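Local coordinates for protein lipocalin allergen (Canis lupus familiaris, PDB 4ODD) that is a dog dander allergen of the lipocalin family and, like its relatives, probably binds small molecules inside its beta-barrel, at residues Val7-Ser12 against Val43-Leu48; Arg47-Phe52 against Gly68-Arg73; Asp91-Ala96 against His122-Asp127; Ala96-Asp101 against Ala114-Arg119. All blocks are in the same frame, centred on the assembly; numbering follows the deposited sequence.

Interaction 1 of 4, residues Val7-Ser12 against Val43-Leu48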
loop_
_atom_site.group_PDB
_atom_site.type_symbol
_atom_site.label_atom_id
_atom_site.label_comp_id
_atom_site.label_asym_id
_atom_site.label_seq_id
_atom_site.Cartn_x
_atom_site.Cartn_y
_atom_site.Cartn_z
ATOM N N VAL A 7 9.239 -13.321 -2.599
ATOM C CA VAL A 7 8.403 -12.165 -2.849
ATOM C C VAL A 7 9.223 -10.869 -2.933
ATOM O O VAL A 7 9.168 -10.169 -3.939
ATOM C CB VAL A 7 7.241 -12.083 -1.803
ATOM C CG1 VAL A 7 7.409 -10.894 -0.882
ATOM C CG2 VAL A 7 5.864 -12.067 -2.499
ATOM N N LEU A 8 10.016 -10.575 -1.908
ATOM C CA LEU A 8 10.761 -9.317 -1.847
ATOM C C LEU A 8 11.672 -9.062 -3.046
ATOM O O LEU A 8 11.971 -7.906 -3.374
ATOM C CB LEU A 8 11.573 -9.227 -0.549
ATOM C CG LEU A 8 10.822 -8.869 0.739
ATOM C CD1 LEU A 8 11.753 -8.967 1.942
ATOM C CD2 LEU A 8 10.176 -7.477 0.666
ATOM N N THR A 9 12.120 -10.119 -3.708
ATOM C CA THR A 9 13.043 -9.922 -4.817
ATOM C C THR A 9 12.307 -9.366 -6.022
ATOM O O THR A 9 12.721 -8.361 -6.620
ATOM C CB THR A 9 13.723 -11.235 -5.243
ATOM O OG1 THR A 9 14.179 -11.952 -4.086
ATOM C CG2 THR A 9 14.900 -10.936 -6.165
ATOM N N GLN A 10 11.196 -10.025 -6.343
ATOM C CA GLN A 10 10.466 -9.795 -7.578
ATOM C C GLN A 10 9.586 -8.551 -7.591
ATOM O O GLN A 10 8.963 -8.257 -8.605
ATOM C CB GLN A 10 9.596 -11.015 -7.891
ATOM C CG GLN A 10 10.382 -12.275 -8.198
ATOM C CD GLN A 10 11.335 -12.089 -9.374
ATOM O OE1 GLN A 10 12.489 -11.685 -9.193
ATOM N NE2 GLN A 10 10.856 -12.379 -10.588
ATOM N N VAL A 11 9.506 -7.827 -6.480
ATOM C CA VAL A 11 8.478 -6.789 -6.391
ATOM C C VAL A 11 8.894 -5.475 -7.021
ATOM O O VAL A 11 8.049 -4.636 -7.330
ATOM C CB VAL A 11 8.011 -6.517 -4.943
ATOM C CG1 VAL A 11 7.888 -7.805 -4.195
ATOM C CG2 VAL A 11 8.974 -5.603 -4.231
ATOM N N SER A 12 10.193 -5.289 -7.206
ATOM C CA SER A 12 10.668 -4.037 -7.752
ATOM C C SER A 12 10.011 -3.757 -9.083
ATOM O O SER A 12 9.813 -4.667 -9.890
ATOM C CB SER A 12 12.175 -4.059 -7.897
ATOM O OG SER A 12 12.765 -3.760 -6.644
ATOM N N VAL A 43 13.376 -2.072 -4.588
ATOM C CA VAL A 43 14.098 -2.823 -3.564
ATOM C C VAL A 43 15.625 -2.731 -3.734
ATOM O O VAL A 43 16.164 -3.147 -4.756
ATOM C CB VAL A 43 13.687 -4.305 -3.605
ATOM C CG1 VAL A 43 14.245 -5.057 -2.405
ATOM C CG2 VAL A 43 12.165 -4.428 -3.656
ATOM N N ASP A 44 16.317 -2.185 -2.738
ATOM C CA ASP A 44 17.783 -2.150 -2.743
ATOM C C ASP A 44 18.283 -3.259 -1.822
ATOM O O ASP A 44 18.640 -3.024 -0.660
ATOM C CB ASP A 44 18.297 -0.776 -2.299
ATOM C CG ASP A 44 19.813 -0.648 -2.391
ATOM O OD1 ASP A 44 20.508 -1.675 -2.572
ATOM O OD2 ASP A 44 20.317 0.490 -2.256
ATOM N N ILE A 45 18.295 -4.462 -2.400
ATOM C CA ILE A 45 18.469 -5.736 -1.699
ATOM C C ILE A 45 19.749 -5.879 -0.886
ATOM O O ILE A 45 19.732 -6.488 0.175
ATOM C CB ILE A 45 18.382 -6.924 -2.678
ATOM C CG1 ILE A 45 17.067 -6.856 -3.473
ATOM C CG2 ILE A 45 18.527 -8.245 -1.925
ATOM C CD1 ILE A 45 17.042 -7.696 -4.758
ATOM N N PRO A 46 20.868 -5.354 -1.393
ATOM C CA PRO A 46 22.077 -5.284 -0.561
ATOM C C PRO A 46 21.923 -4.356 0.649
ATOM O O PRO A 46 22.137 -4.789 1.777
ATOM C CB PRO A 46 23.132 -4.726 -1.525
ATOM C CG PRO A 46 22.354 -4.187 -2.709
ATOM C CD PRO A 46 21.154 -5.058 -2.804
ATOM N N ARG A 47 21.558 -3.100 0.407
ATOM C CA ARG A 47 21.398 -2.097 1.463
ATOM C C ARG A 47 20.181 -2.322 2.402
ATOM O O ARG A 47 19.926 -1.513 3.313
ATOM C CB ARG A 47 21.294 -0.705 0.823
ATOM C CG ARG A 47 22.613 -0.061 0.440
ATOM C CD ARG A 47 23.332 0.516 1.662
ATOM N NE ARG A 47 22.495 1.374 2.512
ATOM C CZ ARG A 47 22.080 2.600 2.190
ATOM N NH1 ARG A 47 22.391 3.131 1.011
ATOM N NH2 ARG A 47 21.336 3.298 3.045
ATOM N N LEU A 48 19.430 -3.403 2.163
ATOM C CA LEU A 48 18.160 -3.668 2.857
ATOM C C LEU A 48 17.210 -2.471 2.964
ATOM O O LEU A 48 16.636 -2.224 4.030
ATOM C CB LEU A 48 18.433 -4.247 4.241
ATOM C CG LEU A 48 19.149 -5.586 4.135
ATOM C CD1 LEU A 48 19.496 -6.087 5.498
ATOM C CD2 LEU A 48 18.291 -6.603 3.407
#
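Segment 7-12, a short, weakly bonded helical turn running out into loop, comes closest to segment 43-48 at its far end, where the CA atoms of Ser12 and Val43 lie 5.5 Å apart. As in other lipocalins, the N-terminal helical turn probably helps to close one end of the calyx, here meeting the last residues of strand 36-44 and the loop that follows. Val43 carries the contact, its CB directed at the helical turn. CG1 stands anti to the backbone N (chi1 -170°), which leaves CG2 beside that N and pointing at Val11, whose side chain crosses it at about a right angle; CG2 of Val11 and CG2 of Val43 touch at 3.4 Å. The same Val43 methyl lies 3.5 Å from the carbonyl O of Leu8, so it touches both the turn and the residue after it. Farther out, CG2 of Thr9 meets CD1 of Ile45, again crosswise, where both residues are exposed. Trp15 donates from NE1 to the carbonyl O of Val11, tying the end of the turn to strand 13-22. One polar bond joins the two segments: the amide N of Val43 donates to OG of Ser12 at 2.7 Å, with an N-H...O angle of 155°.

Interaction 2 of 4, residues Arg47-Phe52 against Gly68-Arg73; sequences RLKMLF and GASIGR
Strands 49-57 and 62-71 form an antiparallel beta hairpin of the lipocalin barrel, and at its open end three backbone hydrogen bonds join the two segments. Met50 and Ala69 are the hydrogen-bonded pair: N of Met50 donates to O of Ala69 at 2.8 Å, and N of Ala69 returns a bond to O of Met50 at 2.9 Å. The first is nearly straight but reaches the carbonyl from above its plane; the second lies in the carbonyl plane yet is more bent, 132° at the hydrogen. Two residues on, past the non-hydrogen-bonded pair of Lys49 and Ser70, N of Ile71 donates to O of Leu48 at 2.8 Å, again above the plane. Each of these three acceptors also takes a CA-H...O contact, the shortest from CA of Lys49 to O of Ala69 at 3.2 Å. Outward, backbone bonds tie Leu51 to Asn42 and Ser70 to Lys78, and O of Lys49 probably accepts from N of Asp44, opposite which a G1 beta bulge sets Leu48 and Lys49 together.

The side chains divide between two faces. With Ser70 and Leu51 lies Lys49, its chain bent at chi2 and chi3 so that NZ settles 3.2 Å from CB of Ser70. On the other face CB of Ala69 sits at the edge of the Phe52 ring, 4.0 Å from CE2, and the Met50 and Ile71 side chains cross obliquely, CG of Met50 4.2 Å from CD1 of Ile71. Flanking the hairpin are strand 36-44, where Met50 rests on Ile41, and strand 77-80, where Ile77 touches Met50 and Ala69.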
loop_
_atom_site.group_PDB
_atom_site.type_symbol
_atom_site.label_atom_id
_atom_site.label_comp_id
_atom_site.label_asym_id
_atom_site.label_seq_id
_atom_site.Cartn_x
_atom_site.Cartn_y
_atom_site.Cartn_z
ATOM N N ARG A 47 21.558 -3.100 0.407
ATOM C CA ARG A 47 21.398 -2.097 1.463
ATOM C C ARG A 47 20.181 -2.322 2.402
ATOM O O ARG A 47 19.926 -1.513 3.313
ATOM C CB ARG A 47 21.294 -0.705 0.823
ATOM C CG ARG A 47 22.613 -0.061 0.440
ATOM C CD ARG A 47 23.332 0.516 1.662
ATOM N NE ARG A 47 22.495 1.374 2.512
ATOM C CZ ARG A 47 22.080 2.600 2.190
ATOM N NH1 ARG A 47 22.391 3.131 1.011
ATOM N NH2 ARG A 47 21.336 3.298 3.045
ATOM N N LEU A 48 19.430 -3.403 2.163
ATOM C CA LEU A 48 18.160 -3.668 2.857
ATOM C C LEU A 48 17.210 -2.471 2.964
ATOM O O LEU A 48 16.636 -2.224 4.030
ATOM C CB LEU A 48 18.433 -4.247 4.241
ATOM C CG LEU A 48 19.149 -5.586 4.135
ATOM C CD1 LEU A 48 19.496 -6.087 5.498
ATOM C CD2 LEU A 48 18.291 -6.603 3.407
ATOM N N LYS A 49 17.048 -1.742 1.862
ATOM C CA LYS A 49 16.195 -0.552 1.815
ATOM C C LYS A 49 15.113 -0.693 0.740
ATOM O O LYS A 49 15.316 -1.381 -0.255
ATOM C CB LYS A 49 17.043 0.701 1.547
ATOM C CG LYS A 49 18.031 1.060 2.669
ATOM C CD LYS A 49 17.362 1.936 3.728
ATOM C CE LYS A 49 17.899 1.653 5.130
ATOM N NZ LYS A 49 17.018 2.262 6.179
ATOM N N MET A 50 13.963 -0.061 0.949
ATOM C CA MET A 50 12.918 -0.018 -0.071
ATOM C C MET A 50 12.518 1.407 -0.327
ATOM O O MET A 50 12.561 2.242 0.579
ATOM C CB MET A 50 11.685 -0.808 0.351
ATOM C CG MET A 50 11.669 -2.226 -0.140
ATOM S SD MET A 50 10.241 -3.129 0.480
ATOM C CE MET A 50 8.973 -2.621 -0.688
ATOM N N LEU A 51 12.122 1.688 -1.562
ATOM C CA LEU A 51 11.579 2.996 -1.887
ATOM C C LEU A 51 10.164 2.854 -2.468
ATOM O O LEU A 51 9.962 2.162 -3.460
ATOM C CB LEU A 51 12.506 3.740 -2.860
ATOM C CG LEU A 51 12.123 5.211 -3.071
ATOM C CD1 LEU A 51 12.615 6.060 -1.903
ATOM C CD2 LEU A 51 12.634 5.757 -4.391
ATOM N N PHE A 52 9.188 3.493 -1.838
ATOM C CA PHE A 52 7.829 3.522 -2.373
ATOM C C PHE A 52 7.585 4.850 -3.050
ATOM O O PHE A 52 7.758 5.914 -2.442
ATOM C CB PHE A 52 6.788 3.317 -1.269
ATOM C CG PHE A 52 6.945 2.024 -0.540
ATOM C CD1 PHE A 52 6.206 0.918 -0.901
ATOM C CD2 PHE A 52 7.874 1.902 0.493
ATOM C CE1 PHE A 52 6.376 -0.279 -0.226
ATOM C CE2 PHE A 52 8.044 0.705 1.166
ATOM C CZ PHE A 52 7.294 -0.380 0.806
ATOM N N GLY A 68 11.410 6.225 1.911
ATOM C CA GLY A 68 12.418 5.227 2.220
ATOM C C GLY A 68 12.006 4.368 3.397
ATOM O O GLY A 68 11.320 4.824 4.326
ATOM N N ALA A 69 12.423 3.110 3.360
ATOM C CA ALA A 69 12.057 2.166 4.399
ATOM C C ALA A 69 13.164 1.170 4.499
ATOM O O ALA A 69 13.908 0.974 3.545
ATOM C CB ALA A 69 10.761 1.463 4.047
ATOM N N SER A 70 13.287 0.526 5.649
ATOM C CA SER A 70 14.306 -0.509 5.784
ATOM C C SER A 70 13.636 -1.865 5.875
ATOM O O SER A 70 12.539 -1.992 6.416
ATOM C CB SER A 70 15.201 -0.246 6.997
ATOM O OG SER A 70 14.405 0.055 8.126
ATOM N N ILE A 71 14.270 -2.885 5.315
ATOM C CA ILE A 71 13.783 -4.242 5.518
ATOM C C ILE A 71 14.490 -4.839 6.720
ATOM O O ILE A 71 15.715 -4.983 6.732
ATOM C CB ILE A 71 14.033 -5.136 4.311
ATOM C CG1 ILE A 71 13.567 -4.440 3.022
ATOM C CG2 ILE A 71 13.361 -6.485 4.530
ATOM C CD1 ILE A 71 13.971 -5.168 1.751
ATOM N N GLY A 72 13.715 -5.162 7.745
ATOM C CA GLY A 72 14.274 -5.716 8.961
ATOM C C GLY A 72 14.264 -7.228 8.939
ATOM O O GLY A 72 14.210 -7.847 7.875
ATOM N N ARG A 73 14.316 -7.817 10.129
ATOM C CA ARG A 73 14.294 -9.262 10.268
ATOM C C ARG A 73 12.879 -9.789 10.077
ATOM O O ARG A 73 11.896 -9.127 10.430
ATOM C CB ARG A 73 14.852 -9.688 11.634
ATOM C CG ARG A 73 14.036 -9.211 12.835
ATOM C CD ARG A 73 14.587 -9.762 14.152
ATOM N NE ARG A 73 14.367 -11.199 14.303
ATOM C CZ ARG A 73 13.227 -11.739 14.726
ATOM N NH1 ARG A 73 12.196 -10.960 15.033
ATOM N NH2 ARG A 73 13.113 -13.057 14.839
#

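Interaction 3 of 4, residues Asp91-Ala96 against His122-Asp127; sequences DMTPNA and HVNEED
An ST turn and ST motif at Thr93 shape the loop between strands 84-92 and 96-104 of the lipocalin barrel, and this loop packs against the start of helix 125-137, the long helix that lies on the outside of the barrel in this family. OG1 of Thr93 accepts two backbone N-H groups, from Asn95 at 2.9 Å and from Ala96 at 3.0 Å, while N of Thr93 bonds back to O of Ala96. So gripped, the loop holds the Asn95 side chain out toward the other segment, its CG anti to the backbone N (chi1 -179°).

There the amide meets His122, Val123 and Asn124. It crosses the imidazole obliquely, the two planes 40° apart, and crosses the amide of Asn124 obliquely too, with those planes 70° apart. Asn124 occupies the N-cap position of the helix, although its side chain makes no capping bond. Asp127, in the first turn, completes the contact from the helix side: it meets Thr93 tip to tip, OD1 lying 3.6 Å from CG2 of Thr93, and its OD2 is 3.3 Å from CB of Ala96. The carboxylate thus rests against two methyl groups of the loop.

Nearby, OD2 of Asp91 lies 5.8 Å from OD1 of Asp127, and Asp91 is in a salt bridge with Lys130 of the same helix. These like charges would tend to repel, and the lysine probably offsets part of that cost; burial of Asp127 beside methyl groups might favour its protonated form, while its place in the first turn of the helix would act the other way.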
loop_
_atom_site.group_PDB
_atom_site.type_symbol
_atom_site.label_atom_id
_atom_site.label_comp_id
_atom_site.label_asym_id
_atom_site.label_seq_id
_atom_site.Cartn_x
_atom_site.Cartn_y
_atom_site.Cartn_z
ATOM N N ASP A 91 1.346 -11.075 -0.147
ATOM C CA ASP A 91 1.230 -11.985 -1.286
ATOM C C ASP A 91 1.636 -11.315 -2.596
ATOM O O ASP A 91 1.410 -10.123 -2.792
ATOM C CB ASP A 91 -0.219 -12.480 -1.391
ATOM C CG ASP A 91 -0.317 -13.894 -1.932
ATOM O OD1 ASP A 91 0.499 -14.750 -1.526
ATOM O OD2 ASP A 91 -1.212 -14.147 -2.763
ATOM N N MET A 92 2.237 -12.079 -3.499
ATOM C CA MET A 92 2.550 -11.546 -4.824
ATOM C C MET A 92 2.383 -12.558 -5.952
ATOM O O MET A 92 2.918 -13.668 -5.893
ATOM C CB MET A 92 3.963 -10.967 -4.883
ATOM C CG MET A 92 4.290 -10.319 -6.227
ATOM S SD MET A 92 6.054 -10.139 -6.578
ATOM C CE MET A 92 6.553 -11.849 -6.827
ATOM N N THR A 93 1.624 -12.155 -6.970
ATOM C CA THR A 93 1.587 -12.831 -8.265
ATOM C C THR A 93 2.388 -11.921 -9.199
ATOM O O THR A 93 2.951 -10.931 -8.737
ATOM C CB THR A 93 0.129 -13.046 -8.751
ATOM O OG1 THR A 93 -0.221 -12.072 -9.742
ATOM C CG2 THR A 93 -0.855 -12.953 -7.581
ATOM N N PRO A 94 2.477 -12.245 -10.503
ATOM C CA PRO A 94 3.244 -11.332 -11.366
ATOM C C PRO A 94 2.395 -10.132 -11.779
ATOM O O PRO A 94 2.912 -9.077 -12.169
ATOM C CB PRO A 94 3.572 -12.193 -12.597
ATOM C CG PRO A 94 3.120 -13.592 -12.258
ATOM C CD PRO A 94 2.041 -13.443 -11.236
ATOM N N ASN A 95 1.083 -10.321 -11.678
ATOM C CA ASN A 95 0.103 -9.281 -11.941
ATOM C C ASN A 95 -0.297 -8.500 -10.677
ATOM O O ASN A 95 -0.742 -7.361 -10.763
ATOM C CB ASN A 95 -1.137 -9.913 -12.592
ATOM C CG ASN A 95 -2.212 -8.894 -12.922
ATOM O OD1 ASN A 95 -2.135 -8.204 -13.944
ATOM N ND2 ASN A 95 -3.229 -8.800 -12.061
ATOM N N ALA A 96 -0.131 -9.101 -9.501
ATOM C CA ALA A 96 -0.706 -8.505 -8.296
ATOM C C ALA A 96 0.218 -8.405 -7.061
ATOM O O ALA A 96 1.294 -9.011 -7.007
ATOM C CB ALA A 96 -2.020 -9.213 -7.944
ATOM N N HIS A 122 -6.178 -6.423 -16.518
ATOM C CA HIS A 122 -6.600 -7.833 -16.521
ATOM C C HIS A 122 -6.504 -8.516 -15.154
ATOM O O HIS A 122 -6.176 -9.699 -15.058
ATOM C CB HIS A 122 -5.800 -8.622 -17.566
ATOM C CG HIS A 122 -4.341 -8.280 -17.593
ATOM N ND1 HIS A 122 -3.401 -8.949 -16.835
ATOM C CD2 HIS A 122 -3.661 -7.328 -18.277
ATOM C CE1 HIS A 122 -2.208 -8.428 -17.057
ATOM N NE2 HIS A 122 -2.338 -7.442 -17.926
ATOM N N VAL A 123 -6.822 -7.766 -14.106
ATOM C CA VAL A 123 -6.591 -8.194 -12.728
ATOM C C VAL A 123 -7.339 -9.469 -12.300
ATOM O O VAL A 123 -8.565 -9.560 -12.410
ATOM C CB VAL A 123 -6.911 -7.042 -11.764
ATOM C CG1 VAL A 123 -6.871 -5.718 -12.519
ATOM C CG2 VAL A 123 -8.271 -7.237 -11.117
ATOM N N ASN A 124 -6.580 -10.446 -11.805
ATOM C CA ASN A 124 -7.133 -11.724 -11.350
ATOM C C ASN A 124 -8.227 -11.552 -10.301
ATOM O O ASN A 124 -7.960 -11.115 -9.184
ATOM C CB ASN A 124 -6.031 -12.622 -10.768
ATOM C CG ASN A 124 -5.033 -13.101 -11.813
ATOM O OD1 ASN A 124 -5.167 -14.201 -12.349
ATOM N ND2 ASN A 124 -4.013 -12.290 -12.086
ATOM N N GLU A 125 -9.454 -11.916 -10.659
ATOM C CA GLU A 125 -10.585 -11.823 -9.735
ATOM C C GLU A 125 -10.354 -12.610 -8.433
ATOM O O GLU A 125 -10.937 -12.307 -7.390
ATOM C CB GLU A 125 -11.864 -12.289 -10.434
ATOM C CG GLU A 125 -13.138 -11.625 -9.919
ATOM C CD GLU A 125 -13.806 -12.399 -8.793
ATOM O OE1 GLU A 125 -13.116 -13.180 -8.104
ATOM O OE2 GLU A 125 -15.030 -12.229 -8.608
ATOM N N GLU A 126 -9.494 -13.617 -8.507
ATOM C CA GLU A 126 -9.153 -14.432 -7.352
ATOM C C GLU A 126 -8.368 -13.593 -6.360
ATOM O O GLU A 126 -8.611 -13.635 -5.158
ATOM C CB GLU A 126 -8.318 -15.632 -7.790
ATOM C CG GLU A 126 -9.032 -16.567 -8.765
ATOM C CD GLU A 126 -9.440 -15.882 -10.065
ATOM O OE1 GLU A 126 -8.655 -15.938 -11.042
ATOM O OE2 GLU A 126 -10.548 -15.297 -10.107
ATOM N N ASP A 127 -7.409 -12.846 -6.891
ATOM C CA ASP A 127 -6.689 -11.823 -6.147
ATOM C C ASP A 127 -7.628 -10.970 -5.282
ATOM O O ASP A 127 -7.390 -10.791 -4.078
ATOM C CB ASP A 127 -5.897 -10.948 -7.121
ATOM C CG ASP A 127 -4.838 -11.736 -7.886
ATOM O OD1 ASP A 127 -4.403 -12.799 -7.395
ATOM O OD2 ASP A 127 -4.432 -11.284 -8.975
#

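Interaction 4 of 4, residues Ala96-Asp101 against Ala114-Arg119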
loop_
_atom_site.group_PDB
_atom_site.type_symbol
_atom_site.label_atom_id
_atom_site.label_comp_id
_atom_site.label_asym_id
_atom_site.label_seq_id
_atom_site.Cartn_x
_atom_site.Cartn_y
_atom_site.Cartn_z
ATOM N N ALA A 96 -0.131 -9.101 -9.501
ATOM C CA ALA A 96 -0.706 -8.505 -8.296
ATOM C C ALA A 96 0.218 -8.405 -7.061
ATOM O O ALA A 96 1.294 -9.011 -7.007
ATOM C CB ALA A 96 -2.020 -9.213 -7.944
ATOM N N LEU A 97 -0.229 -7.633 -6.072
ATOM C CA LEU A 97 0.546 -7.362 -4.873
ATOM C C LEU A 97 -0.391 -6.980 -3.726
ATOM O O LEU A 97 -1.126 -6.000 -3.816
ATOM C CB LEU A 97 1.525 -6.221 -5.145
ATOM C CG LEU A 97 2.585 -5.971 -4.084
ATOM C CD1 LEU A 97 3.523 -7.157 -4.041
ATOM C CD2 LEU A 97 3.346 -4.695 -4.392
ATOM N N ILE A 98 -0.372 -7.757 -2.656
ATOM C CA ILE A 98 -1.172 -7.418 -1.479
ATOM C C ILE A 98 -0.289 -6.960 -0.308
ATOM O O ILE A 98 0.583 -7.707 0.168
ATOM C CB ILE A 98 -2.047 -8.595 -1.014
ATOM C CG1 ILE A 98 -3.044 -8.983 -2.103
ATOM C CG2 ILE A 98 -2.793 -8.230 0.278
ATOM C CD1 ILE A 98 -3.905 -10.178 -1.737
ATOM N N GLY A 99 -0.513 -5.732 0.148
ATOM C CA GLY A 99 0.269 -5.194 1.239
ATOM C C GLY A 99 -0.577 -4.953 2.469
ATOM O O GLY A 99 -1.799 -4.746 2.372
ATOM N N TYR A 100 0.069 -4.991 3.632
ATOM C CA TYR A 100 -0.595 -4.644 4.880
ATOM C C TYR A 100 0.287 -3.739 5.709
ATOM O O TYR A 100 1.389 -4.128 6.114
ATOM C CB TYR A 100 -0.935 -5.889 5.680
ATOM C CG TYR A 100 -1.688 -5.586 6.949
ATOM C CD1 TYR A 100 -2.895 -4.898 6.917
ATOM C CD2 TYR A 100 -1.203 -5.998 8.184
ATOM C CE1 TYR A 100 -3.593 -4.627 8.104
ATOM C CE2 TYR A 100 -1.894 -5.733 9.360
ATOM C CZ TYR A 100 -3.074 -5.051 9.315
ATOM O OH TYR A 100 -3.741 -4.796 10.480
ATOM N N ASP A 101 -0.203 -2.529 5.959
ATOM C CA ASP A 101 0.532 -1.559 6.762
ATOM C C ASP A 101 -0.090 -1.384 8.136
ATOM O O ASP A 101 -1.309 -1.455 8.310
ATOM C CB ASP A 101 0.556 -0.195 6.065
ATOM C CG ASP A 101 1.475 0.793 6.755
ATOM O OD1 ASP A 101 2.596 0.397 7.134
ATOM O OD2 ASP A 101 1.072 1.965 6.913
ATOM N N ALA A 114 -4.944 -1.941 4.270
ATOM C CA ALA A 114 -4.704 -3.053 3.354
ATOM C C ALA A 114 -4.702 -2.561 1.882
ATOM O O ALA A 114 -5.510 -1.710 1.501
ATOM C CB ALA A 114 -5.722 -4.182 3.586
ATOM N N LEU A 115 -3.780 -3.068 1.070
ATOM C CA LEU A 115 -3.708 -2.638 -0.318
ATOM C C LEU A 115 -3.593 -3.767 -1.319
ATOM O O LEU A 115 -2.788 -4.701 -1.147
ATOM C CB LEU A 115 -2.529 -1.716 -0.553
ATOM C CG LEU A 115 -2.405 -0.459 0.270
ATOM C CD1 LEU A 115 -1.180 -0.586 1.126
ATOM C CD2 LEU A 115 -2.282 0.713 -0.680
ATOM N N LEU A 116 -4.391 -3.649 -2.382
ATOM C CA LEU A 116 -4.250 -4.496 -3.549
ATOM C C LEU A 116 -3.661 -3.627 -4.631
ATOM O O LEU A 116 -4.222 -2.597 -4.992
ATOM C CB LEU A 116 -5.592 -5.062 -3.989
ATOM C CG LEU A 116 -5.503 -6.012 -5.188
ATOM C CD1 LEU A 116 -4.345 -6.978 -5.022
ATOM C CD2 LEU A 116 -6.825 -6.758 -5.391
ATOM N N MET A 117 -2.494 -4.017 -5.113
ATOM C CA MET A 117 -1.817 -3.234 -6.125
ATOM C C MET A 117 -1.664 -4.103 -7.352
ATOM O O MET A 117 -1.400 -5.306 -7.246
ATOM C CB MET A 117 -0.449 -2.772 -5.637
ATOM C CG MET A 117 -0.501 -1.696 -4.568
ATOM S SD MET A 117 0.973 -1.816 -3.537
ATOM C CE MET A 117 0.697 -3.433 -2.813
ATOM N N GLY A 118 -1.834 -3.493 -8.521
ATOM C CA GLY A 118 -1.774 -4.247 -9.759
ATOM C C GLY A 118 -0.604 -3.856 -10.624
ATOM O O GLY A 118 -0.104 -2.741 -10.545
ATOM N N ARG A 119 -0.161 -4.811 -11.432
ATOM C CA ARG A 119 0.803 -4.581 -12.492
ATOM C C ARG A 119 0.007 -4.514 -13.789
ATOM O O ARG A 119 -0.202 -5.533 -14.432
ATOM C CB ARG A 119 1.763 -5.769 -12.557
ATOM C CG ARG A 119 3.133 -5.464 -13.142
ATOM C CD ARG A 119 4.060 -4.863 -12.099
ATOM N NE ARG A 119 4.998 -5.839 -11.554
ATOM C CZ ARG A 119 6.106 -5.522 -10.880
ATOM N NH1 ARG A 119 6.414 -4.243 -10.670
ATOM N NH2 ARG A 119 6.912 -6.479 -10.421
#
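Ala114 lies partway along strand 110-118, which pairs with 96-104 as an antiparallel hairpin in the wall of the lipocalin barrel; the short segments run at 161° to each other. It pairs with Tyr100 without hydrogen bonds, and its CA lies at the edge of the tyrosine ring. Leu115 follows in a hydrogen-bonded pair with Gly99: N of Leu115 donates to O of Gly99 at 2.9 Å, from above the carbonyl plane, and its O accepts N of Gly99 at 2.8 Å. Leu116 turns to the face of Ala114 and Ala96, where its side chain crosses that of Ile98 obliquely, CD1 of Leu116 3.8 Å from CG1 of Ile98.

Met117 is back on the Leu115 face and pairs with Leu97. Its N donates to O of Leu97 at 2.7 Å, nearly straight, whereas the return bond from N of Leu97 to O of Met117 is weak, bent to 120° at the hydrogen. Their side chains lie side by side and point the same way; the methionine chain bends at chi3 (-64°), bringing CE against CD2 of Leu97. Gly118 pairs with Ala96, and Arg119 leaves the strand to bond Pro14 O through NH1 and make a cation-pi contact with Trp15.

Helix 125-137 covers the Ile98 and Ala114 face, while Leu97 and Met117 reach Ile41 and Leu38 of strand 36-44, a sheet neighbour of neither hairpin strand, so their face is consistent with the barrel interior. Strand 84-92 flanks 96-104, and strand 13-22 flanks 110-118.

From the N terminus, interaction 1 comes first, bringing the helical turn 6-10 back to the end of strand 36-44 and closing a loop of 30 residues. Interaction 2 takes up Arg47 and Leu48, which close interaction 1, and forms the next hairpin; a probable Asp44-Lys49 backbone bond and packing of Leu8 and Val43 on Ile71 join the two. Interactions 3 and 4 share Ala96, the hairpin of interaction 4 nesting inside the longer loop that interaction 3 closes against helix 125-137; probable backbone bonds Asp91-Ile98 and Asn95-Arg119 bind them. Met92 packs on Val7, Gln10 and Val11, linking interaction 3 to interaction 1. Interactions 2 and 4 do not touch but belong to the same curled sheet.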